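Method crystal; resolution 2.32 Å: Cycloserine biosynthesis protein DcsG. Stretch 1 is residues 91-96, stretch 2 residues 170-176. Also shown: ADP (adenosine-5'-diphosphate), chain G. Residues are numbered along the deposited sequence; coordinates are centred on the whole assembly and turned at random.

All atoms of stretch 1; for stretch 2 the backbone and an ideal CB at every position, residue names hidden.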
# COMPACT_ATOMS: atom_id res chain seq x y z
N ASP A 91 3.23 5.32 -4.90
CA ASP A 91 4.35 6.14 -4.43
C ASP A 91 3.98 6.75 -3.08
O ASP A 91 3.10 7.61 -3.00
CB ASP A 91 4.66 7.24 -5.45
CG ASP A 91 5.85 8.10 -5.03
OD1 ASP A 91 6.44 8.76 -5.92
OD2 ASP A 91 6.19 8.14 -3.83
N LYS A 92 4.66 6.30 -2.04
CA LYS A 92 4.39 6.76 -0.68
C LYS A 92 4.44 8.27 -0.47
O LYS A 92 4.20 8.75 0.64
CB LYS A 92 5.31 6.05 0.31
CG LYS A 92 4.89 4.61 0.59
CD LYS A 92 5.87 3.92 1.54
CE LYS A 92 5.36 2.56 1.98
NZ LYS A 92 5.10 1.66 0.81
N ARG A 93 4.75 9.01 -1.52
CA ARG A 93 4.77 10.46 -1.42
C ARG A 93 3.33 10.96 -1.19
O ARG A 93 3.11 12.13 -0.89
CB ARG A 93 5.36 11.08 -2.68
CG ARG A 93 6.87 10.99 -2.73
CD ARG A 93 7.39 10.95 -4.14
NE ARG A 93 7.04 12.15 -4.89
CZ ARG A 93 7.11 12.24 -6.21
NH1 ARG A 93 7.51 11.19 -6.92
NH2 ARG A 93 6.76 13.37 -6.82
N TYR A 94 2.36 10.05 -1.30
CA TYR A 94 0.97 10.43 -1.07
C TYR A 94 0.77 10.80 0.40
O TYR A 94 -0.22 11.43 0.77
CB TYR A 94 0.01 9.29 -1.49
CG TYR A 94 0.26 7.97 -0.79
CD1 TYR A 94 0.09 7.84 0.59
CD2 TYR A 94 0.73 6.86 -1.49
CE1 TYR A 94 0.39 6.65 1.25
CE2 TYR A 94 1.04 5.67 -0.84
CZ TYR A 94 0.87 5.57 0.53
OH TYR A 94 1.23 4.42 1.19
N LEU A 95 1.72 10.42 1.26
CA LEU A 95 1.61 10.75 2.69
C LEU A 95 1.63 12.26 2.93
O LEU A 95 1.10 12.73 3.94
CB LEU A 95 2.74 10.10 3.49
CG LEU A 95 2.71 8.58 3.67
CD1 LEU A 95 3.99 8.14 4.34
CD2 LEU A 95 1.50 8.15 4.50
N ALA A 96 2.25 13.02 2.03
CA ALA A 96 2.30 14.47 2.18
C ALA A 96 0.96 15.08 1.77
O ALA A 96 0.54 16.10 2.32
CB ALA A 96 3.43 15.06 1.35
N UNK A 170 14.69 5.92 -7.41
CA UNK A 170 13.50 5.92 -6.56
C UNK A 170 13.62 7.06 -5.55
O UNK A 170 14.72 7.47 -5.20
CB UNK A 170 13.33 4.58 -5.85
N UNK A 171 12.48 7.58 -5.10
CA UNK A 171 12.50 8.62 -4.08
C UNK A 171 12.60 7.83 -2.78
O UNK A 171 12.13 6.70 -2.70
CB UNK A 171 11.28 9.54 -4.13
N UNK A 172 13.21 8.40 -1.76
CA UNK A 172 13.37 7.71 -0.48
C UNK A 172 12.68 8.47 0.63
O UNK A 172 12.75 9.69 0.70
CB UNK A 172 14.85 7.52 -0.15
N UNK A 173 12.01 7.73 1.51
CA UNK A 173 11.32 8.33 2.63
C UNK A 173 12.05 8.02 3.93
O UNK A 173 12.47 6.90 4.16
CB UNK A 173 9.87 7.84 2.69
N UNK A 174 12.22 9.05 4.75
CA UNK A 174 12.87 8.92 6.05
C UNK A 174 11.79 9.20 7.09
O UNK A 174 11.10 10.21 7.02
CB UNK A 174 14.06 9.87 6.20
N UNK A 175 11.64 8.30 8.05
CA UNK A 175 10.64 8.49 9.11
C UNK A 175 11.21 8.09 10.46
O UNK A 175 12.05 7.20 10.55
CB UNK A 175 9.38 7.68 8.81
N UNK A 176 10.76 8.75 11.52
CA UNK A 176 11.27 8.35 12.83
C UNK A 176 10.63 7.00 13.12
O UNK A 176 9.53 6.73 12.65
CB UNK A 176 10.96 9.38 13.92
PB ADP G . 5.62 -1.57 2.85
O1B ADP G . 4.76 -2.51 3.84
O2B ADP G . 4.72 -1.04 1.74
O3B ADP G . 6.75 -2.42 2.23
PA ADP G . 5.75 -0.09 5.16
O1A ADP G . 5.55 1.34 5.39
O2A ADP G . 4.38 -0.83 5.44
O3A ADP G . 6.26 -0.29 3.62
O5' ADP G . 6.92 -0.60 6.14
C5' ADP G . 6.89 -2.02 6.22
C4' ADP G . 6.96 -2.43 7.70
O4' ADP G . 8.08 -1.78 8.35
C3' ADP G . 5.70 -2.00 8.44
O3' ADP G . 4.69 -3.00 8.40
C2' ADP G . 6.21 -1.72 9.86
O2' ADP G . 6.17 -2.90 10.68
C1' ADP G . 7.65 -1.22 9.63
N9 ADP G . 7.72 0.27 9.61
C8 ADP G . 7.89 1.08 8.51
N7 ADP G . 7.95 2.33 8.87
C5 ADP G . 7.82 2.41 10.21
C6 ADP G . 8.02 3.45 11.17
N6 ADP G . 8.22 4.76 10.76
N1 ADP G . 8.04 3.13 12.47
C2 ADP G . 7.88 1.87 12.89
N3 ADP G . 7.70 0.87 12.04
C4 ADP G . 7.66 1.09 10.71

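Stretch 1 is a type I turn from Asp91 to Tyr94 that leads into a helix. Stretch 2 is largely extended, so its side chains alternate: 171, 173 and 175 point toward stretch 1, and the positions between do not.

Position 170 has nothing of stretch 1 within 5.5 Å of its ideal CB. Many residues would suit. The deposited residue is Ser170, whose OG is hydrogen-bonded elsewhere in the structure.

At position 171 CA-to-CB points toward stretch 1, and the ideal CB lies 4.1 Å from Arg93 CD. The guanidinium beyond is already held: Arg93 NH1 and Asp91 OD1 form a salt bridge at 2.8 Å, although the hydrogen bond within it is weak. Its flat face remains available to a planar group. An aromatic ring would suit, and so might an acid or amide. The residue is His171, chi1 m. Its ring stacks on the Arg93 guanidinium, centres 4.2 Å apart and planes at 19°; the closest atoms are Arg93 NH1 and His171 CE1, at 3.7 Å. Arg93 CD also sits over the His171 ring, 4.2 Å from its centroid, in a CH-pi contact.

Position 172 is a strand residue out of reach of stretch 1. Its phi/psi of -119/139 would suit a beta-branched residue, among others. It is Val172, chi1 t.

Position 173 points toward stretch 1 again. Its ideal CB is 5.4 Å from Lys92 CB, which leaves a gap to fill. The carbons of Lys92 and Leu95 make the far side apolar, so Ile, Leu or Met would suit. The residue is Ile173, chi1 m and chi2 t, an extended form that carries CD1 to 3.4 Å from Lys92 CB. Ile173 CD1 also lies 4.4 Å from Leu95 CD1, an apolar contact.

Position 174 is out of reach, and stretch 1 does not restrict it. It is Leu174.

Position 175 points toward stretch 1, but its ideal CB has nothing of that stretch within 5.5 Å. A long side chain could approach Leu95. The adenine amino group, ADP N6, is also nearby and favours an acceptor, so Gln or Glu would fit. The residue is Gln175. Gln175 NE2 lies 3.7 Å from Leu95 CD1, and Gln175 OE1 accepts from ADP N6 at 3.2 Å.

Position 176 is out of reach of stretch 1. Its phi of -72° permits proline, and its backbone oxygen can serve ADP whatever the side chain. It is Pro176, whose O accepts from ADP N6 at 3.0 Å.

Stretch 2, residues 170-176: SHVILQP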
# COMPACT_ATOMS: atom_id res chain seq x y z
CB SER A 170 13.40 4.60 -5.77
OG SER A 170 13.26 3.47 -6.60
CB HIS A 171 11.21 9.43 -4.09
CG HIS A 171 11.21 10.57 -5.05
ND1 HIS A 171 11.21 10.39 -6.42
CD2 HIS A 171 11.22 11.91 -4.85
CE1 HIS A 171 11.21 11.57 -7.02
NE2 HIS A 171 11.21 12.51 -6.09
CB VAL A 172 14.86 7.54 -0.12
CG1 VAL A 172 15.00 6.86 1.24
CG2 VAL A 172 15.56 6.73 -1.20
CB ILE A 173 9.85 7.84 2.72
CG1 ILE A 173 8.99 8.62 1.72
CG2 ILE A 173 9.30 8.03 4.13
CD1 ILE A 173 7.55 8.21 1.71
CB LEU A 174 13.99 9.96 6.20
CG LEU A 174 15.16 9.91 5.21
CD1 LEU A 174 16.15 11.03 5.52
CD2 LEU A 174 15.84 8.56 5.28
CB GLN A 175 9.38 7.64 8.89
CG GLN A 175 8.73 7.73 7.53
CD GLN A 175 7.55 6.78 7.41
OE1 GLN A 175 7.65 5.60 7.73
NE2 GLN A 175 6.42 7.29 6.94
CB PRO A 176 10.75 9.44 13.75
CG PRO A 176 9.46 9.86 13.09
CD PRO A 176 9.87 9.92 11.64
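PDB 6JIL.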